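Local coordinates for protein actibind (Aspergillus niger, PDB 3D3Z) that probably cleaves RNA without strict base specificity, though with a preference for adenylic acid, as a secreted fungal ribonuclease of the T2 family, at residues P186-C191 and Q198-F203; Y202-G207 and V215-L220. All blocks are in the same frame, centred on the assembly; numbering follows the deposited sequence.

In the fold
Both contacts are built on the long strand 195-206 of the antiparallel sheet at the heart of this RNase T2 fold. In contact 1 its first half pairs with the preceding strand 188-192; in contact 2 its second half pairs with the following strand 213-216, so two successive hairpins share one central strand, and strand 29-35 pairs with that strand too. The centres lie about 12 Å apart, with Tyr-202 and Phe-203 common to both. Arg-219 of contact 2 reaches back to Pro-187 O of contact 1, and one water belongs to both. The Gln-198 end of contact 1 lies near His-51, a predicted active-site residue, whereas contact 2 runs away from that site.

Contact 1 of 2, residues P186-C191 and Q198-F203; sequences PPYVGC and QLYYYF
The hairpin of strands 188-192 and 195-206 brings Tyr-188 against Tyr-200 and Val-189 against Leu-199, antiparallel, in the central sheet of the RNase T2 fold. Gly-190 and Gln-198 exchange two bonds: Gly-190 N to Gln-198 O is short at 2.7 Å, and Gln-198 N bonds back to Gly-190 O. At the next hydrogen-bonded pair, Tyr-200 N reaches Tyr-188 O at 3.0 Å, but the return bond from Tyr-188 N is bent and weak.

The two tyrosine side chains run side by side, pointing the same way, with their rings overlapping obliquely, planes 31° apart. CD2 of Tyr-188 stands over the centre of the Tyr-200 ring, 3.6 Å from its CD2; CG of Tyr-188 is anti to the backbone N (chi1 171°), which sets that atom 3.8 Å from Tyr-200 CD2. On the other side of the sheet, Pro-187 lays CB over a face of the Tyr-201 ring, 4.0 Å from the centroid, and its CG meets Leu-199 CD2 at 4.1 Å. Trp-54 meets Tyr-200 edge-to-face. The hairpin is therefore joined by backbone bonds, with overlapping tyrosine rings on one face and Pro-187, Val-189, Leu-199 and the Tyr-201 ring packed on the other; the Gln-198 side chain touches His-51, a predicted active-site residue.

Contact 2 of 2, residues Y202-G207 and V215-L220; sequences YFNVKG and VASERL
Tyr-202 turns its side chain toward 215-220, and nearly every atom of it meets something there. CB comes first, 3.6 Å from Ser-217 OG and about as close to Ser-217 O. With CG anti to the carbonyl carbon (chi1 -66°), that atom comes beside Arg-219 CA, which stands over one face of the ring, 3.7 Å from the centroid, in a CH-pi contact. Along one flank CD2 and CE2 both touch Arg-219 CB; along the other, CD1 and CE1 meet Leu-220, CE1 lying 3.8 Å from its CG. Leu-220 N is over the same face as Arg-219 CA, 3.5 Å from CZ, and the hydroxyl oxygen at the tip still has this nitrogen as its nearest neighbour in 215-220.

Strands 195-206 and 213-216 form an antiparallel hairpin here. Asn-204 and Val-215 are a hydrogen-bonded pair of it: Val-215 N bonds to Asn-204 O at 2.7 Å, and Asn-204 N returns a bond to Val-215 O. Phe-203 pairs with Ala-216 at the non-hydrogen-bonded position, their side chains diverging; Phe-203 CA is 3.3 Å from Val-215 O, and the phenyl ring is edge-to-face with that of His-182. Past Ala-216, Ser-217 N also bonds to Tyr-202 O, although the position of that oxygen is less certain, and a water accepts a hydrogen bond from Tyr-202 N and donates one to Ser-217 O. The extended Arg-219 side chain leads away from the tyrosine to salt bridges with Glu-175 and Asp-222.

Contact 1 of 2, residues P186-C191 and Q198-F203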
ATOM      1  N   PRO A 186      11.630  -7.266   6.669  1.00 29.97           N
ATOM      2  CA  PRO A 186      11.900  -6.051   5.919  1.00 28.29           C
ATOM      3  C   PRO A 186      10.947  -5.903   4.741  1.00 26.57           C
ATOM      4  O   PRO A 186      10.502  -6.905   4.204  1.00 25.39           O
ATOM      5  CB  PRO A 186      13.342  -6.245   5.400  1.00 28.87           C
ATOM      6  CG  PRO A 186      13.694  -7.625   5.674  1.00 29.11           C
ATOM      7  CD  PRO A 186      12.725  -8.253   6.577  1.00 29.71           C
ATOM      8  N   PRO A 187      10.669  -4.655   4.329  1.00 25.82           N
ATOM      9  CA  PRO A 187       9.949  -4.459   3.048  1.00 25.73           C
ATOM     10  C   PRO A 187      10.894  -4.748   1.868  1.00 24.82           C
ATOM     11  O   PRO A 187      12.098  -4.797   2.069  1.00 25.41           O
ATOM     12  CB  PRO A 187       9.576  -2.980   3.094  1.00 25.35           C
ATOM     13  CG  PRO A 187      10.660  -2.352   3.943  1.00 25.46           C
ATOM     14  CD  PRO A 187      10.995  -3.377   4.996  1.00 24.98           C
ATOM     15  N   TYR A 188      10.370  -4.940   0.665  1.00 23.79           N
ATOM     16  CA  TYR A 188      11.118  -4.544  -0.522  1.00 23.62           C
ATOM     17  C   TYR A 188      11.565  -3.065  -0.419  1.00 23.46           C
ATOM     18  O   TYR A 188      10.770  -2.174  -0.125  1.00 23.69           O
ATOM     19  CB  TYR A 188      10.314  -4.778  -1.791  1.00 23.80           C
ATOM     20  CG  TYR A 188      10.954  -4.186  -3.008  1.00 24.86           C
ATOM     21  CD1 TYR A 188      11.963  -4.879  -3.715  1.00 24.21           C
ATOM     22  CD2 TYR A 188      10.577  -2.921  -3.468  1.00 23.34           C
ATOM     23  CE1 TYR A 188      12.559  -4.304  -4.859  1.00 24.88           C
ATOM     24  CE2 TYR A 188      11.163  -2.351  -4.593  1.00 24.21           C
ATOM     25  CZ  TYR A 188      12.157  -3.041  -5.275  1.00 24.10           C
ATOM     26  OH  TYR A 188      12.690  -2.433  -6.399  1.00 23.75           O
ATOM     27  N   VAL A 189      12.864  -2.828  -0.653  1.00 22.77           N
ATOM     28  CA  VAL A 189      13.450  -1.488  -0.730  1.00 22.93           C
ATOM     29  C   VAL A 189      13.842  -1.158  -2.186  1.00 23.44           C
ATOM     30  O   VAL A 189      14.716  -1.813  -2.762  1.00 23.25           O
ATOM     31  CB  VAL A 189      14.649  -1.355   0.227  1.00 22.54           C
ATOM     32  CG1 VAL A 189      15.192   0.102   0.244  1.00 23.83           C
ATOM     33  CG2 VAL A 189      14.226  -1.786   1.615  1.00 21.75           C
ATOM     34  N   GLY A 190      13.210  -0.121  -2.750  1.00 22.31           N
ATOM     35  CA  GLY A 190      13.398   0.266  -4.142  1.00 22.44           C
ATOM     36  C   GLY A 190      14.148   1.580  -4.248  1.00 22.61           C
ATOM     37  O   GLY A 190      13.852   2.521  -3.516  1.00 22.22           O
ATOM     38  N   CYS A 191      15.174   1.613  -5.109  1.00 22.87           N
ATOM     39  CA  CYS A 191      15.999   2.809  -5.335  1.00 23.38           C
ATOM     40  C   CYS A 191      15.857   3.267  -6.758  1.00 22.94           C
ATOM     41  O   CYS A 191      15.562   2.477  -7.654  1.00 23.13           O
ATOM     42  CB  CYS A 191      17.489   2.515  -5.062  1.00 23.93           C
ATOM     43  SG  CYS A 191      17.905   2.396  -3.360  1.00 25.14           S
ATOM     44  N   GLN A 198      11.122   3.771  -3.129  1.00 19.80           N
ATOM     45  CA  GLN A 198       9.909   2.947  -2.975  1.00 20.32           C
ATOM     46  C   GLN A 198      10.079   1.889  -1.886  1.00 20.06           C
ATOM     47  O   GLN A 198      11.202   1.372  -1.683  1.00 19.96           O
ATOM     48  CB  GLN A 198       9.600   2.243  -4.297  1.00 20.61           C
ATOM     49  CG  GLN A 198       9.243   3.204  -5.466  1.00 22.30           C
ATOM     50  CD  GLN A 198       8.592   2.522  -6.630  1.00 22.35           C
ATOM     51  OE1 GLN A 198       7.661   1.748  -6.442  1.00 22.28           O
ATOM     52  NE2 GLN A 198       9.086   2.802  -7.875  1.00 21.10           N
ATOM     53  N   LEU A 199       8.961   1.535  -1.256  1.00 18.76           N
ATOM     54  CA  LEU A 199       8.875   0.482  -0.233  1.00 19.69           C
ATOM     55  C   LEU A 199       7.624  -0.379  -0.489  1.00 20.57           C
ATOM     56  O   LEU A 199       6.522   0.150  -0.842  1.00 16.81           O
ATOM     57  CB  LEU A 199       8.857   1.080   1.171  1.00 19.90           C
ATOM     58  CG  LEU A 199      10.049   1.897   1.699  1.00 21.85           C
ATOM     59  CD1 LEU A 199       9.746   2.488   3.062  1.00 19.37           C
ATOM     60  CD2 LEU A 199      11.343   1.039   1.751  1.00 18.59           C
ATOM     61  N   TYR A 200       7.798  -1.711  -0.443  1.00 20.78           N
ATOM     62  CA  TYR A 200       6.656  -2.669  -0.419  1.00 21.36           C
ATOM     63  C   TYR A 200       6.687  -3.495   0.868  1.00 22.74           C
ATOM     64  O   TYR A 200       7.577  -4.332   1.077  1.00 22.93           O
ATOM     65  CB  TYR A 200       6.612  -3.665  -1.570  1.00 21.90           C
ATOM     66  CG  TYR A 200       6.920  -3.243  -2.989  1.00 20.96           C
ATOM     67  CD1 TYR A 200       6.853  -1.904  -3.434  1.00 22.12           C
ATOM     68  CD2 TYR A 200       7.260  -4.217  -3.931  1.00 21.22           C
ATOM     69  CE1 TYR A 200       7.133  -1.581  -4.749  1.00 22.44           C
ATOM     70  CE2 TYR A 200       7.538  -3.894  -5.241  1.00 22.22           C
ATOM     71  CZ  TYR A 200       7.465  -2.586  -5.659  1.00 22.59           C
ATOM     72  OH  TYR A 200       7.737  -2.298  -6.989  1.00 22.53           O
ATOM     73  N   TYR A 201       5.702  -3.260   1.730  1.00 21.92           N
ATOM     74  CA  TYR A 201       5.503  -4.070   2.937  1.00 21.15           C
ATOM     75  C   TYR A 201       4.512  -5.183   2.637  1.00 21.31           C
ATOM     76  O   TYR A 201       3.366  -4.915   2.277  1.00 21.14           O
ATOM     77  CB  TYR A 201       5.006  -3.196   4.074  1.00 19.94           C
ATOM     78  CG  TYR A 201       5.908  -2.091   4.573  1.00 20.85           C
ATOM     79  CD1 TYR A 201       6.779  -2.305   5.659  1.00 18.76           C
ATOM     80  CD2 TYR A 201       5.842  -0.804   4.052  1.00 18.55           C
ATOM     81  CE1 TYR A 201       7.544  -1.275   6.172  1.00 19.16           C
ATOM     82  CE2 TYR A 201       6.624   0.203   4.557  1.00 19.36           C
ATOM     83  CZ  TYR A 201       7.500  -0.050   5.589  1.00 20.14           C
ATOM     84  OH  TYR A 201       8.273   0.939   6.124  1.00 22.65           O
ATOM     85  N   TYR A 202       4.961  -6.437   2.788  1.00 21.35           N
ATOM     86  CA  TYR A 202       4.170  -7.624   2.471  1.00 21.20           C
ATOM     87  C   TYR A 202       3.417  -8.125   3.701  1.00 21.43           C
ATOM     88  O   TYR A 202       3.885  -7.997   4.855  1.00 21.85           O
ATOM     89  CB  TYR A 202       5.037  -8.762   1.917  1.00 22.05           C
ATOM     90  CG  TYR A 202       5.678  -8.484   0.563  1.00 21.88           C
ATOM     91  CD1 TYR A 202       5.276  -9.155  -0.567  1.00 21.95           C
ATOM     92  CD2 TYR A 202       6.717  -7.555   0.430  1.00 24.88           C
ATOM     93  CE1 TYR A 202       5.866  -8.889  -1.828  1.00 22.34           C
ATOM     94  CE2 TYR A 202       7.326  -7.295  -0.827  1.00 21.86           C
ATOM     95  CZ  TYR A 202       6.903  -7.977  -1.925  1.00 24.04           C
ATOM     96  OH  TYR A 202       7.495  -7.715  -3.145  1.00 24.01           O
ATOM     97  N   PHE A 203       2.225  -8.647   3.432  1.00 21.52           N
ATOM     98  CA  PHE A 203       1.300  -9.142   4.462  1.00 20.49           C
ATOM     99  C   PHE A 203       0.561 -10.361   3.948  1.00 19.87           C
ATOM    100  O   PHE A 203       0.254 -10.515   2.748  1.00 20.08           O
ATOM    101  CB  PHE A 203       0.224  -8.101   4.784  1.00 20.37           C
ATOM    102  CG  PHE A 203       0.718  -6.920   5.509  1.00 18.80           C
ATOM    103  CD1 PHE A 203       0.819  -6.946   6.881  1.00 19.54           C
ATOM    104  CD2 PHE A 203       1.066  -5.765   4.815  1.00 18.36           C
ATOM    105  CE1 PHE A 203       1.245  -5.861   7.547  1.00 19.53           C
ATOM    106  CE2 PHE A 203       1.507  -4.689   5.486  1.00 21.12           C
ATOM    107  CZ  PHE A 203       1.586  -4.729   6.845  1.00 19.69           C
TER
HETATM  108  O   HOH W   1       7.814  -7.573   3.912  1.00 24.64           O

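Contact 2 of 2, residues Y202-G207 and V215-L220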
ATOM      1  N   TYR A 202       4.961  -6.437   2.788  1.00 21.35           N
ATOM      2  CA  TYR A 202       4.170  -7.624   2.471  1.00 21.20           C
ATOM      3  C   TYR A 202       3.417  -8.125   3.701  1.00 21.43           C
ATOM      4  O   TYR A 202       3.885  -7.997   4.855  1.00 21.85           O
ATOM      5  CB  TYR A 202       5.037  -8.762   1.917  1.00 22.05           C
ATOM      6  CG  TYR A 202       5.678  -8.484   0.563  1.00 21.88           C
ATOM      7  CD1 TYR A 202       5.276  -9.155  -0.567  1.00 21.95           C
ATOM      8  CD2 TYR A 202       6.717  -7.555   0.430  1.00 24.88           C
ATOM      9  CE1 TYR A 202       5.866  -8.889  -1.828  1.00 22.34           C
ATOM     10  CE2 TYR A 202       7.326  -7.295  -0.827  1.00 21.86           C
ATOM     11  CZ  TYR A 202       6.903  -7.977  -1.925  1.00 24.04           C
ATOM     12  OH  TYR A 202       7.495  -7.715  -3.145  1.00 24.01           O
ATOM     13  N   PHE A 203       2.225  -8.647   3.432  1.00 21.52           N
ATOM     14  CA  PHE A 203       1.300  -9.142   4.462  1.00 20.49           C
ATOM     15  C   PHE A 203       0.561 -10.361   3.948  1.00 19.87           C
ATOM     16  O   PHE A 203       0.254 -10.515   2.748  1.00 20.08           O
ATOM     17  CB  PHE A 203       0.224  -8.101   4.784  1.00 20.37           C
ATOM     18  CG  PHE A 203       0.718  -6.920   5.509  1.00 18.80           C
ATOM     19  CD1 PHE A 203       0.819  -6.946   6.881  1.00 19.54           C
ATOM     20  CD2 PHE A 203       1.066  -5.765   4.815  1.00 18.36           C
ATOM     21  CE1 PHE A 203       1.245  -5.861   7.547  1.00 19.53           C
ATOM     22  CE2 PHE A 203       1.507  -4.689   5.486  1.00 21.12           C
ATOM     23  CZ  PHE A 203       1.586  -4.729   6.845  1.00 19.69           C
ATOM     24  N   ASN A 204       0.235 -11.243   4.871  1.00 21.28           N
ATOM     25  CA  ASN A 204      -0.832 -12.193   4.616  1.00 20.87           C
ATOM     26  C   ASN A 204      -2.017 -11.769   5.508  1.00 20.17           C
ATOM     27  O   ASN A 204      -1.844 -11.006   6.473  1.00 21.09           O
ATOM     28  CB  ASN A 204      -0.404 -13.639   4.876  1.00 21.59           C
ATOM     29  CG  ASN A 204       0.793 -14.111   3.987  1.00 23.60           C
ATOM     30  OD1 ASN A 204       0.833 -13.925   2.769  1.00 24.05           O
ATOM     31  ND2 ASN A 204       1.737 -14.744   4.624  1.00 22.79           N
ATOM     32  N   VAL A 205      -3.201 -12.259   5.157  1.00 20.74           N
ATOM     33  CA  VAL A 205      -4.500 -11.784   5.713  1.00 21.51           C
ATOM     34  C   VAL A 205      -5.344 -12.948   6.256  1.00 22.40           C
ATOM     35  O   VAL A 205      -5.521 -13.970   5.609  1.00 22.95           O
ATOM     36  CB  VAL A 205      -5.299 -10.922   4.679  1.00 21.07           C
ATOM     37  CG1 VAL A 205      -6.637 -10.425   5.271  1.00 20.32           C
ATOM     38  CG2 VAL A 205      -4.441  -9.698   4.259  1.00 18.21           C
ATOM     39  N   LYS A 206      -5.856 -12.738   7.468  1.00 23.78           N
ATOM     40  CA  LYS A 206      -6.877 -13.592   8.080  1.00 24.94           C
ATOM     41  C   LYS A 206      -8.212 -12.874   7.906  1.00 23.60           C
ATOM     42  O   LYS A 206      -8.394 -11.780   8.415  1.00 24.22           O
ATOM     43  CB  LYS A 206      -6.575 -13.776   9.557  1.00 25.76           C
ATOM     44  CG  LYS A 206      -5.257 -14.495   9.842  1.00 29.38           C
ATOM     45  CD  LYS A 206      -4.824 -14.362  11.318  1.00 29.39           C
ATOM     46  CE  LYS A 206      -5.494 -15.413  12.208  1.00 34.63           C
ATOM     47  NZ  LYS A 206      -5.100 -16.841  11.896  1.00 36.46           N
ATOM     48  N   GLY A 207      -9.096 -13.477   7.129  1.00 23.68           N
ATOM     49  CA  GLY A 207     -10.376 -12.880   6.804  1.00 23.53           C
ATOM     50  C   GLY A 207     -10.395 -12.064   5.518  1.00 23.26           C
ATOM     51  O   GLY A 207      -9.774 -12.401   4.499  1.00 20.90           O
ATOM     52  N   VAL A 215      -1.169  -9.667   8.722  1.00 24.68           N
ATOM     53  CA  VAL A 215      -0.021 -10.278   9.414  1.00 24.36           C
ATOM     54  C   VAL A 215       1.235 -10.098   8.563  1.00 24.55           C
ATOM     55  O   VAL A 215       1.275 -10.576   7.418  1.00 23.56           O
ATOM     56  CB  VAL A 215      -0.302 -11.782   9.661  1.00 24.39           C
ATOM     57  CG1 VAL A 215       0.929 -12.534  10.183  1.00 24.98           C
ATOM     58  CG2 VAL A 215      -1.477 -11.929  10.632  1.00 23.14           C
ATOM     59  N   ALA A 216       2.226  -9.418   9.138  1.00 25.15           N
ATOM     60  CA  ALA A 216       3.475  -9.051   8.451  1.00 25.60           C
ATOM     61  C   ALA A 216       4.111 -10.307   7.929  1.00 26.44           C
ATOM     62  O   ALA A 216       4.215 -11.297   8.658  1.00 26.73           O
ATOM     63  CB  ALA A 216       4.411  -8.269   9.373  1.00 26.03           C
ATOM     64  N   SER A 217       4.436 -10.313   6.633  1.00 26.69           N
ATOM     65  CA  SER A 217       4.983 -11.492   5.972  1.00 26.90           C
ATOM     66  C   SER A 217       6.252 -11.213   5.164  1.00 26.71           C
ATOM     67  O   SER A 217       6.667 -10.072   4.957  1.00 24.34           O
ATOM     68  CB  SER A 217       3.947 -12.165   5.090  1.00 26.43           C
ATOM     69  OG  SER A 217       3.568 -11.377   3.990  1.00 26.86           O
ATOM     70  N   GLU A 218       6.881 -12.288   4.725  1.00 27.64           N
ATOM     71  CA  GLU A 218       8.163 -12.164   4.035  1.00 29.96           C
ATOM     72  C   GLU A 218       8.044 -11.563   2.624  1.00 29.14           C
ATOM     73  O   GLU A 218       7.179 -11.948   1.812  1.00 29.49           O
ATOM     74  CB  GLU A 218       8.866 -13.535   3.963  1.00 30.04           C
ATOM     75  CG  GLU A 218      10.355 -13.401   3.820  1.00 33.22           C
ATOM     76  CD  GLU A 218      11.065 -14.703   4.065  1.00 35.62           C
ATOM     77  OE1 GLU A 218      11.122 -15.117   5.256  1.00 43.88           O
ATOM     78  OE2 GLU A 218      11.570 -15.294   3.071  1.00 43.44           O
ATOM     79  N   ARG A 219       8.948 -10.626   2.332  1.00 29.80           N
ATOM     80  CA  ARG A 219       9.003 -10.018   1.008  1.00 29.87           C
ATOM     81  C   ARG A 219       9.284 -11.050  -0.075  1.00 30.52           C
ATOM     82  O   ARG A 219      10.113 -11.949   0.093  1.00 31.36           O
ATOM     83  CB  ARG A 219      10.021  -8.868   0.982  1.00 29.44           C
ATOM     84  CG  ARG A 219      11.494  -9.313   1.094  1.00 27.90           C
ATOM     85  CD  ARG A 219      12.358  -8.153   1.414  1.00 30.90           C
ATOM     86  NE  ARG A 219      13.752  -8.565   1.553  1.00 33.41           N
ATOM     87  CZ  ARG A 219      14.742  -7.731   1.844  1.00 35.74           C
ATOM     88  NH1 ARG A 219      14.496  -6.432   1.974  1.00 36.56           N
ATOM     89  NH2 ARG A 219      15.991  -8.196   1.972  1.00 36.88           N
ATOM     90  N   LEU A 220       8.562 -10.955  -1.176  1.00 30.60           N
ATOM     91  CA  LEU A 220       8.739 -11.838  -2.306  1.00 31.86           C
ATOM     92  C   LEU A 220       9.689 -11.193  -3.373  1.00 32.93           C
ATOM     93  O   LEU A 220       9.913 -11.776  -4.429  1.00 33.64           O
ATOM     94  CB  LEU A 220       7.358 -12.183  -2.913  1.00 31.98           C
ATOM     95  CG  LEU A 220       6.213 -12.622  -1.953  1.00 31.45           C
ATOM     96  CD1 LEU A 220       4.853 -12.722  -2.665  1.00 32.61           C
ATOM     97  CD2 LEU A 220       6.536 -13.934  -1.248  1.00 30.54           C
TER
HETATM   98  O   HOH W   1       7.814  -7.573   3.912  1.00 24.64           O